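Local coordinates for protein cleavage and polyadenylation specificity factor 100 KD subunit (Methanosarcina mazei, PDB 2XR1) that probably terminates transcription genome-wide as a zinc-dependent ribonuclease that cuts RNA at the exit channel of RNA polymerase and degrades the released transcript, at residues B[8-13]-B[29-34]; B[105-110]-B[134-139]; B[191-196]-B[628-633]. All coordinates share one frame; numbering follows the deposited sequence.

Interaction 1 of 3, residues B[8-13]-B[29-34]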
loop_
_atom_site.group_PDB
_atom_site.type_symbol
_atom_site.label_atom_id
_atom_site.label_comp_id
_atom_site.label_asym_id
_atom_site.label_seq_id
_atom_site.Cartn_x
_atom_site.Cartn_y
_atom_site.Cartn_z
ATOM N N ASP B 8 -3.427 15.404 -32.416
ATOM C CA ASP B 8 -2.750 16.690 -32.630
ATOM C C ASP B 8 -1.261 16.677 -32.311
ATOM O O ASP B 8 -0.520 17.521 -32.816
ATOM C CB ASP B 8 -3.427 17.803 -31.810
ATOM N N VAL B 9 -0.827 15.750 -31.459
ATOM C CA VAL B 9 0.604 15.592 -31.168
ATOM C C VAL B 9 1.252 14.704 -32.217
ATOM O O VAL B 9 2.445 14.826 -32.463
ATOM C CB VAL B 9 0.875 15.017 -29.755
ATOM C CG1 VAL B 9 -0.005 15.707 -28.733
ATOM C CG2 VAL B 9 0.669 13.521 -29.730
ATOM N N LEU B 10 0.454 13.810 -32.810
ATOM C CA LEU B 10 0.888 12.983 -33.935
ATOM C C LEU B 10 1.013 13.812 -35.220
ATOM O O LEU B 10 1.894 13.535 -36.037
ATOM C CB LEU B 10 -0.059 11.792 -34.162
ATOM C CG LEU B 10 -0.010 10.626 -33.152
ATOM C CD1 LEU B 10 -1.144 9.623 -33.459
ATOM C CD2 LEU B 10 1.354 9.915 -33.072
ATOM N N LEU B 11 0.144 14.807 -35.412
ATOM C CA LEU B 11 0.310 15.747 -36.526
ATOM C C LEU B 11 1.589 16.570 -36.372
ATOM O O LEU B 11 2.376 16.693 -37.305
ATOM C CB LEU B 11 -0.881 16.709 -36.661
ATOM C CG LEU B 11 -1.912 16.438 -37.765
ATOM C CD1 LEU B 11 -2.788 15.245 -37.390
ATOM C CD2 LEU B 11 -2.778 17.677 -37.984
ATOM N N ASP B 12 1.793 17.128 -35.189
ATOM C CA ASP B 12 3.013 17.868 -34.899
ATOM C C ASP B 12 4.245 16.996 -35.175
ATOM O O ASP B 12 5.254 17.472 -35.684
ATOM C CB ASP B 12 2.999 18.346 -33.438
ATOM C CG ASP B 12 4.048 19.416 -33.155
ATOM O OD1 ASP B 12 5.256 19.101 -33.251
ATOM O OD2 ASP B 12 3.662 20.563 -32.819
ATOM N N LEU B 13 4.155 15.712 -34.852
ATOM C CA LEU B 13 5.258 14.803 -35.105
ATOM C C LEU B 13 5.389 14.519 -36.591
ATOM O O LEU B 13 6.515 14.446 -37.116
ATOM C CB LEU B 13 5.116 13.504 -34.314
ATOM C CG LEU B 13 5.428 13.567 -32.804
ATOM C CD1 LEU B 13 5.021 12.251 -32.130
ATOM C CD2 LEU B 13 6.894 13.876 -32.547
ATOM N N ASP B 29 1.573 8.007 -42.633
ATOM C CA ASP B 29 1.055 8.255 -41.284
ATOM C C ASP B 29 2.139 8.060 -40.233
ATOM O O ASP B 29 3.189 7.424 -40.465
ATOM C CB ASP B 29 -0.159 7.347 -40.954
ATOM C CG ASP B 29 -1.513 7.985 -41.343
ATOM O OD1 ASP B 29 -1.739 8.211 -42.552
ATOM O OD2 ASP B 29 -2.358 8.243 -40.437
ATOM N N VAL B 30 1.831 8.627 -39.071
ATOM C CA VAL B 30 2.637 8.549 -37.875
ATOM C C VAL B 30 1.701 8.145 -36.703
ATOM O O VAL B 30 0.662 8.769 -36.475
ATOM C CB VAL B 30 3.376 9.893 -37.689
ATOM C CG1 VAL B 30 3.667 10.189 -36.266
ATOM C CG2 VAL B 30 4.649 9.884 -38.481
ATOM N N GLU B 31 2.057 7.058 -36.018
ATOM C CA GLU B 31 1.287 6.474 -34.916
ATOM C C GLU B 31 2.202 5.995 -33.809
ATOM O O GLU B 31 3.236 5.468 -34.061
ATOM C CB GLU B 31 0.550 5.219 -35.386
ATOM C CG GLU B 31 -0.753 5.470 -36.141
ATOM C CD GLU B 31 -1.912 5.973 -35.235
ATOM O OE1 GLU B 31 -1.862 5.795 -33.991
ATOM O OE2 GLU B 31 -2.869 6.557 -35.777
ATOM N N PHE B 32 1.779 6.165 -32.579
ATOM C CA PHE B 32 2.382 5.524 -31.440
ATOM C C PHE B 32 1.829 4.106 -31.355
ATOM O O PHE B 32 0.641 3.940 -31.159
ATOM C CB PHE B 32 1.987 6.245 -30.168
ATOM C CG PHE B 32 2.529 7.640 -30.050
ATOM C CD1 PHE B 32 3.911 7.890 -30.081
ATOM C CD2 PHE B 32 1.664 8.705 -29.832
ATOM C CE1 PHE B 32 4.403 9.178 -29.939
ATOM C CE2 PHE B 32 2.147 9.981 -29.692
ATOM C CZ PHE B 32 3.526 10.220 -29.745
ATOM N N GLU B 33 2.675 3.087 -31.535
ATOM C CA GLU B 33 2.217 1.702 -31.396
ATOM C C GLU B 33 3.023 1.037 -30.314
ATOM O O GLU B 33 4.206 0.762 -30.476
ATOM C CB GLU B 33 2.298 0.936 -32.711
ATOM C CG GLU B 33 1.406 1.536 -33.788
ATOM C CD GLU B 33 1.480 0.824 -35.150
ATOM O OE1 GLU B 33 2.180 -0.222 -35.260
ATOM O OE2 GLU B 33 0.830 1.329 -36.113
ATOM N N GLY B 34 2.376 0.812 -29.181
ATOM C CA GLY B 34 3.085 0.412 -27.987
ATOM C C GLY B 34 4.160 1.443 -27.684
ATOM O O GLY B 34 3.957 2.656 -27.887
#

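Interaction 2 of 3, residues B[105-110]-B[134-139]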
loop_
_atom_site.group_PDB
_atom_site.type_symbol
_atom_site.label_atom_id
_atom_site.label_comp_id
_atom_site.label_asym_id
_atom_site.label_seq_id
_atom_site.Cartn_x
_atom_site.Cartn_y
_atom_site.Cartn_z
ATOM N N GLU B 105 8.045 -7.232 -41.957
ATOM C CA GLU B 105 9.328 -7.939 -42.154
ATOM C C GLU B 105 9.045 -9.351 -42.703
ATOM O O GLU B 105 7.949 -9.882 -42.496
ATOM C CB GLU B 105 10.140 -7.961 -40.840
ATOM C CG GLU B 105 10.430 -6.535 -40.319
ATOM C CD GLU B 105 11.383 -6.420 -39.091
ATOM O OE1 GLU B 105 11.652 -7.419 -38.389
ATOM O OE2 GLU B 105 11.852 -5.283 -38.809
ATOM N N VAL B 106 9.992 -9.923 -43.457
ATOM C CA VAL B 106 9.979 -11.361 -43.749
ATOM C C VAL B 106 11.243 -12.030 -43.197
ATOM O O VAL B 106 12.358 -11.727 -43.622
ATOM C CB VAL B 106 9.829 -11.697 -45.245
ATOM C CG1 VAL B 106 10.872 -10.984 -46.090
ATOM C CG2 VAL B 106 9.934 -13.197 -45.457
ATOM N N ILE B 107 11.043 -12.941 -42.242
ATOM C CA ILE B 107 12.108 -13.761 -41.720
ATOM C C ILE B 107 12.317 -14.906 -42.683
ATOM O O ILE B 107 11.379 -15.596 -43.006
ATOM C CB ILE B 107 11.756 -14.359 -40.364
ATOM C CG1 ILE B 107 11.418 -13.269 -39.346
ATOM C CG2 ILE B 107 12.927 -15.181 -39.836
ATOM C CD1 ILE B 107 12.578 -12.486 -38.926
ATOM N N ILE B 108 13.546 -15.090 -43.141
ATOM C CA ILE B 108 13.909 -16.182 -44.022
ATOM C C ILE B 108 14.863 -17.086 -43.260
ATOM O O ILE B 108 15.851 -16.615 -42.713
ATOM C CB ILE B 108 14.627 -15.666 -45.271
ATOM C CG1 ILE B 108 13.629 -14.948 -46.182
ATOM C CG2 ILE B 108 15.347 -16.789 -45.973
ATOM C CD1 ILE B 108 14.259 -14.349 -47.422
ATOM N N GLU B 109 14.573 -18.383 -43.232
ATOM C CA GLU B 109 15.452 -19.338 -42.589
ATOM C C GLU B 109 16.267 -20.009 -43.655
ATOM O O GLU B 109 15.704 -20.592 -44.538
ATOM C CB GLU B 109 14.661 -20.381 -41.807
ATOM C CG GLU B 109 14.155 -19.885 -40.468
ATOM C CD GLU B 109 13.389 -20.954 -39.690
ATOM O OE1 GLU B 109 13.506 -22.161 -40.031
ATOM O OE2 GLU B 109 12.660 -20.580 -38.738
ATOM N N ALA B 110 17.588 -19.930 -43.563
ATOM C CA ALA B 110 18.464 -20.523 -44.553
ATOM C C ALA B 110 19.586 -21.299 -43.892
ATOM O O ALA B 110 20.117 -20.885 -42.867
ATOM C CB ALA B 110 19.041 -19.449 -45.431
ATOM N N ILE B 134 10.773 -6.240 -45.891
ATOM C CA ILE B 134 12.183 -6.172 -45.503
ATOM C C ILE B 134 12.685 -7.554 -45.068
ATOM O O ILE B 134 12.150 -8.132 -44.128
ATOM C CB ILE B 134 12.429 -5.185 -44.348
ATOM C CG1 ILE B 134 11.756 -3.835 -44.609
ATOM C CG2 ILE B 134 13.922 -4.982 -44.156
ATOM C CD1 ILE B 134 11.426 -3.128 -43.318
ATOM N N PRO B 135 13.706 -8.093 -45.756
ATOM C CA PRO B 135 14.225 -9.401 -45.370
ATOM C C PRO B 135 15.172 -9.392 -44.158
ATOM O O PRO B 135 16.126 -8.619 -44.094
ATOM C CB PRO B 135 14.962 -9.879 -46.628
ATOM C CG PRO B 135 14.699 -8.875 -47.683
ATOM C CD PRO B 135 14.291 -7.629 -47.021
ATOM N N LYS B 136 14.868 -10.254 -43.194
ATOM C CA LYS B 136 15.736 -10.512 -42.066
ATOM C C LYS B 136 16.135 -11.962 -42.186
ATOM O O LYS B 136 15.327 -12.845 -41.967
ATOM C CB LYS B 136 15.000 -10.271 -40.743
ATOM C CG LYS B 136 14.293 -8.921 -40.625
ATOM C CD LYS B 136 15.244 -7.758 -40.875
ATOM C CE LYS B 136 14.691 -6.437 -40.339
ATOM N NZ LYS B 136 15.655 -5.299 -40.519
ATOM N N VAL B 137 17.378 -12.220 -42.557
ATOM C CA VAL B 137 17.795 -13.589 -42.790
ATOM C C VAL B 137 18.395 -14.169 -41.526
ATOM O O VAL B 137 19.091 -13.476 -40.781
ATOM C CB VAL B 137 18.781 -13.676 -43.933
ATOM C CG1 VAL B 137 19.147 -15.127 -44.198
ATOM C CG2 VAL B 137 18.173 -13.047 -45.177
ATOM N N VAL B 138 18.121 -15.449 -41.302
ATOM C CA VAL B 138 18.443 -16.122 -40.058
ATOM C C VAL B 138 18.882 -17.538 -40.398
ATOM O O VAL B 138 18.421 -18.106 -41.367
ATOM C CB VAL B 138 17.200 -16.089 -39.081
ATOM C CG1 VAL B 138 16.907 -17.450 -38.491
ATOM C CG2 VAL B 138 17.363 -14.985 -37.989
ATOM N N ARG B 139 19.790 -18.089 -39.608
ATOM C CA ARG B 139 20.314 -19.417 -39.840
ATOM C C ARG B 139 19.262 -20.446 -39.443
ATOM O O ARG B 139 18.623 -20.300 -38.420
ATOM C CB ARG B 139 21.612 -19.619 -39.047
ATOM C CG ARG B 139 22.549 -20.671 -39.624
ATOM C CD ARG B 139 23.673 -21.048 -38.634
ATOM N NE ARG B 139 24.832 -21.673 -39.293
ATOM C CZ ARG B 139 24.838 -22.893 -39.838
ATOM N NH1 ARG B 139 23.749 -23.668 -39.833
ATOM N NH2 ARG B 139 25.946 -23.342 -40.410
#

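Interaction 3 of 3, residues B[191-196]-B[628-633]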
loop_
_atom_site.group_PDB
_atom_site.type_symbol
_atom_site.label_atom_id
_atom_site.label_comp_id
_atom_site.label_asym_id
_atom_site.label_seq_id
_atom_site.Cartn_x
_atom_site.Cartn_y
_atom_site.Cartn_z
ATOM N N GLY B 191 5.975 -13.063 -2.969
ATOM C CA GLY B 191 7.378 -13.294 -3.283
ATOM C C GLY B 191 8.341 -12.763 -2.226
ATOM O O GLY B 191 9.548 -12.624 -2.481
ATOM N N CYS B 192 7.813 -12.505 -1.031
ATOM C CA CYS B 192 8.601 -11.923 0.037
ATOM C C CYS B 192 8.639 -12.866 1.220
ATOM O O CYS B 192 7.606 -13.331 1.706
ATOM C CB CYS B 192 8.068 -10.526 0.402
ATOM S SG CYS B 192 8.341 -9.320 -0.998
ATOM N N LYS B 193 9.856 -13.162 1.660
ATOM C CA LYS B 193 10.083 -14.135 2.739
ATOM C C LYS B 193 9.521 -15.488 2.343
ATOM O O LYS B 193 9.193 -16.307 3.192
ATOM C CB LYS B 193 9.508 -13.643 4.068
ATOM C CG LYS B 193 10.229 -12.427 4.653
ATOM C CD LYS B 193 9.549 -11.987 5.935
ATOM C CE LYS B 193 10.303 -10.922 6.727
ATOM N NZ LYS B 193 10.298 -9.603 6.053
ATOM N N GLU B 194 9.420 -15.699 1.029
ATOM C CA GLU B 194 8.965 -16.970 0.447
ATOM C C GLU B 194 9.560 -17.066 -0.974
ATOM O O GLU B 194 10.005 -16.094 -1.558
ATOM C CB GLU B 194 7.434 -17.075 0.414
ATOM C CG GLU B 194 6.778 -16.011 -0.468
ATOM C CD GLU B 194 5.251 -15.812 -0.271
ATOM O OE1 GLU B 194 4.579 -16.456 0.601
ATOM O OE2 GLU B 194 4.719 -14.972 -1.024
ATOM N N VAL B 195 9.617 -18.272 -1.482
ATOM C CA VAL B 195 9.829 -18.499 -2.900
ATOM C C VAL B 195 8.457 -18.744 -3.422
ATOM O O VAL B 195 7.693 -19.458 -2.787
ATOM C CB VAL B 195 10.677 -19.741 -3.133
ATOM C CG1 VAL B 195 10.625 -20.103 -4.542
ATOM C CG2 VAL B 195 12.129 -19.457 -2.693
ATOM N N GLY B 196 8.079 -18.149 -4.526
ATOM C CA GLY B 196 6.732 -18.351 -5.013
ATOM C C GLY B 196 5.935 -17.069 -5.073
ATOM O O GLY B 196 6.126 -16.188 -4.262
ATOM N N THR B 628 20.169 -2.097 3.756
ATOM C CA THR B 628 19.336 -3.113 3.113
ATOM C C THR B 628 18.442 -3.884 4.084
ATOM O O THR B 628 18.802 -4.102 5.228
ATOM C CB THR B 628 20.164 -4.072 2.217
ATOM O OG1 THR B 628 20.146 -5.387 2.758
ATOM C CG2 THR B 628 21.605 -3.584 2.027
ATOM N N ARG B 629 17.293 -4.316 3.596
ATOM C CA ARG B 629 16.249 -4.898 4.411
ATOM C C ARG B 629 15.322 -5.820 3.596
ATOM O O ARG B 629 15.041 -5.540 2.423
ATOM C CB ARG B 629 15.418 -3.766 4.978
ATOM C CG ARG B 629 14.071 -4.202 5.531
ATOM C CD ARG B 629 13.500 -3.198 6.589
ATOM N NE ARG B 629 13.076 -1.909 6.008
ATOM C CZ ARG B 629 11.995 -1.728 5.236
ATOM N NH1 ARG B 629 11.196 -2.753 4.904
ATOM N NH2 ARG B 629 11.719 -0.499 4.791
ATOM N N ALA B 630 14.824 -6.887 4.239
ATOM C CA ALA B 630 13.943 -7.858 3.575
ATOM C C ALA B 630 12.531 -7.332 3.471
ATOM O O ALA B 630 11.988 -6.772 4.438
ATOM C CB ALA B 630 13.939 -9.155 4.298
ATOM N N LEU B 631 11.931 -7.508 2.292
ATOM C CA LEU B 631 10.555 -7.052 2.086
ATOM C C LEU B 631 9.556 -8.020 2.744
ATOM O O LEU B 631 9.892 -9.160 3.049
ATOM C CB LEU B 631 10.256 -6.898 0.603
ATOM C CG LEU B 631 11.061 -5.860 -0.184
ATOM C CD1 LEU B 631 10.672 -5.873 -1.657
ATOM C CD2 LEU B 631 10.836 -4.479 0.409
ATOM N N THR B 632 8.355 -7.521 3.014
ATOM C CA THR B 632 7.266 -8.314 3.580
ATOM C C THR B 632 6.084 -8.197 2.648
ATOM O O THR B 632 5.819 -7.125 2.142
ATOM C CB THR B 632 6.900 -7.828 5.009
ATOM O OG1 THR B 632 7.929 -8.210 5.921
ATOM C CG2 THR B 632 5.598 -8.415 5.520
ATOM N N ASN B 633 5.365 -9.287 2.408
ATOM C CA ASN B 633 4.155 -9.184 1.575
ATOM C C ASN B 633 3.212 -8.151 2.180
ATOM O O ASN B 633 2.970 -8.191 3.350
ATOM C CB ASN B 633 3.441 -10.529 1.437
ATOM C CG ASN B 633 4.218 -11.497 0.608
ATOM O OD1 ASN B 633 5.059 -11.087 -0.187
ATOM N ND2 ASN B 633 3.957 -12.772 0.759
HETATM O O HOH W 1 11.777 -10.774 1.450
#

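Interaction 1 of 3, residues B[8-13]-B[29-34]
V30 O is packed by carbons of L10 and makes no hydrogen bond across the contact: CB, CG and CD1 of the leucine lie beside this carbonyl, CD1 nearest at 3.6 Å from V30 O, in van der Waals contact. The other branch, L10 CD2, sits over one face of the F32 ring, 3.7 Å from the ring centroid and 25° off the normal, which makes a CH-pi contact displaced toward the rim. L10 CG stands anti to the carbonyl carbon (chi1 -73°), and from there CD1 goes to the V30 carbonyl and CD2 to the ring. V9 comes to the same ring at its edge, with CG2 in the ring plane and 3.8 Å from F32 CE2. L13 CD1 approaches the far end obliquely, 3.5 Å from F32 CZ, while L13 CB rests on V30 CG1. Three residues of the helix thus meet one phenylalanine, whose ring also stacks with H174. L37 of the neighbouring strand 36-41 packs against L13, V30 and F32. The axes of 8-13 and 30-33 lie 122° apart in direction and 8.1 Å apart at closest approach. This is the N-terminal helix-strand extension of a type II KH domain.

Interaction 2 of 3, residues B[105-110]-B[134-139]
E105 and K136 reach out on one face of the sheet and cross obliquely, aliphatic chain against carboxylate. The glutamate is extended beyond CG; the lysine bends at chi2 (-55°), and this lays K136 CE 3.4 Å from E105 OE2. The charges stay further apart, with K136 NZ 4.2 Å from E105 OE2, beyond a salt bridge, so any attraction is probably modest. Next on this face, I107 CD1 meets K136 CB at 3.8 Å, the two side chains again oblique. E109 and V138 instead lie side by side and point the same way, CG to CG1, while E109 OE1 is hydrogen-bonded to S95 OG. On the other face V106 CG1 leans on P135 CB, and I108 CB packs on V137 CG2. Between the two faces runs a parallel ladder of five backbone hydrogen bonds, from V106 N to I134 O (2.9 Å) through to A110 N to V138 O (3.0 Å). The strands diverge in direction by 28°. Strand 105-110 is the middle one of three in this KH sheet, antiparallel to 94-99 on its other flank, and helices 113-116 and 122-131 form the crossover to 134-139; P113 and V116 pack on V137.

Interaction 3 of 3, residues B[191-196]-B[628-633]
K193 reaches along the backbone of L631 to T632, just past strand 627-630, its chain extended until the last torsion. From CB the chain leaves with CG anti to the carbonyl carbon (chi1 -68°), and CG passes 3.7 Å from L631 O. CD then runs between L631 O and T632 OG1, and CE draws closer to the hydroxyl, 3.7 Å from T632 OG1. A bend at chi4 (70°) turns NZ into two hydrogen bonds, 2.8 Å to T632 OG1 and 3.1 Å to L631 O, the second coming from well above the carbonyl plane. Water 1 joins K193 N to L631 O as well, giving that oxygen two donors. The segments meet where this metallo-beta-lactamase fold passes between its two sheets: 191-196 follows strand 185-190 of one, and 628-633 leaves strand 627-630, at the edge of the other, for strand 636-638. C192 SG packs on L631 CB, 3.5 Å away. E194 OE2 accepts from N633 ND2 (2.9 Å), which approaches from above the carboxylate plane, and from G191 N through its anti lone pair; R197 adds a salt bridge. G191 is also backbone-bonded to the zinc ligand H607, and N633 O takes a hydrogen bond from R638 of the second subunit.

Overall arrangement
From the N terminus, the chain first closes interaction 1, bringing strand 30-33 back onto helix 7-18, with 15 residues between the two segments, within the first KH domain. Interaction 2 opens later, in the second KH domain, and joins two strands bridged by a largely helical connection of 23 residues. Interaction 3 spans 431 residues: it sets the N-terminal part of the metallo-beta-lactamase fold against its C-terminal portion, with the beta-CASP region inserted between them. The three loops follow in series, none nested in or crossing another. The centres of interactions 1 and 2 are about 29 Å apart, while interaction 3 lies about 42 and 44 Å from them, centre to centre.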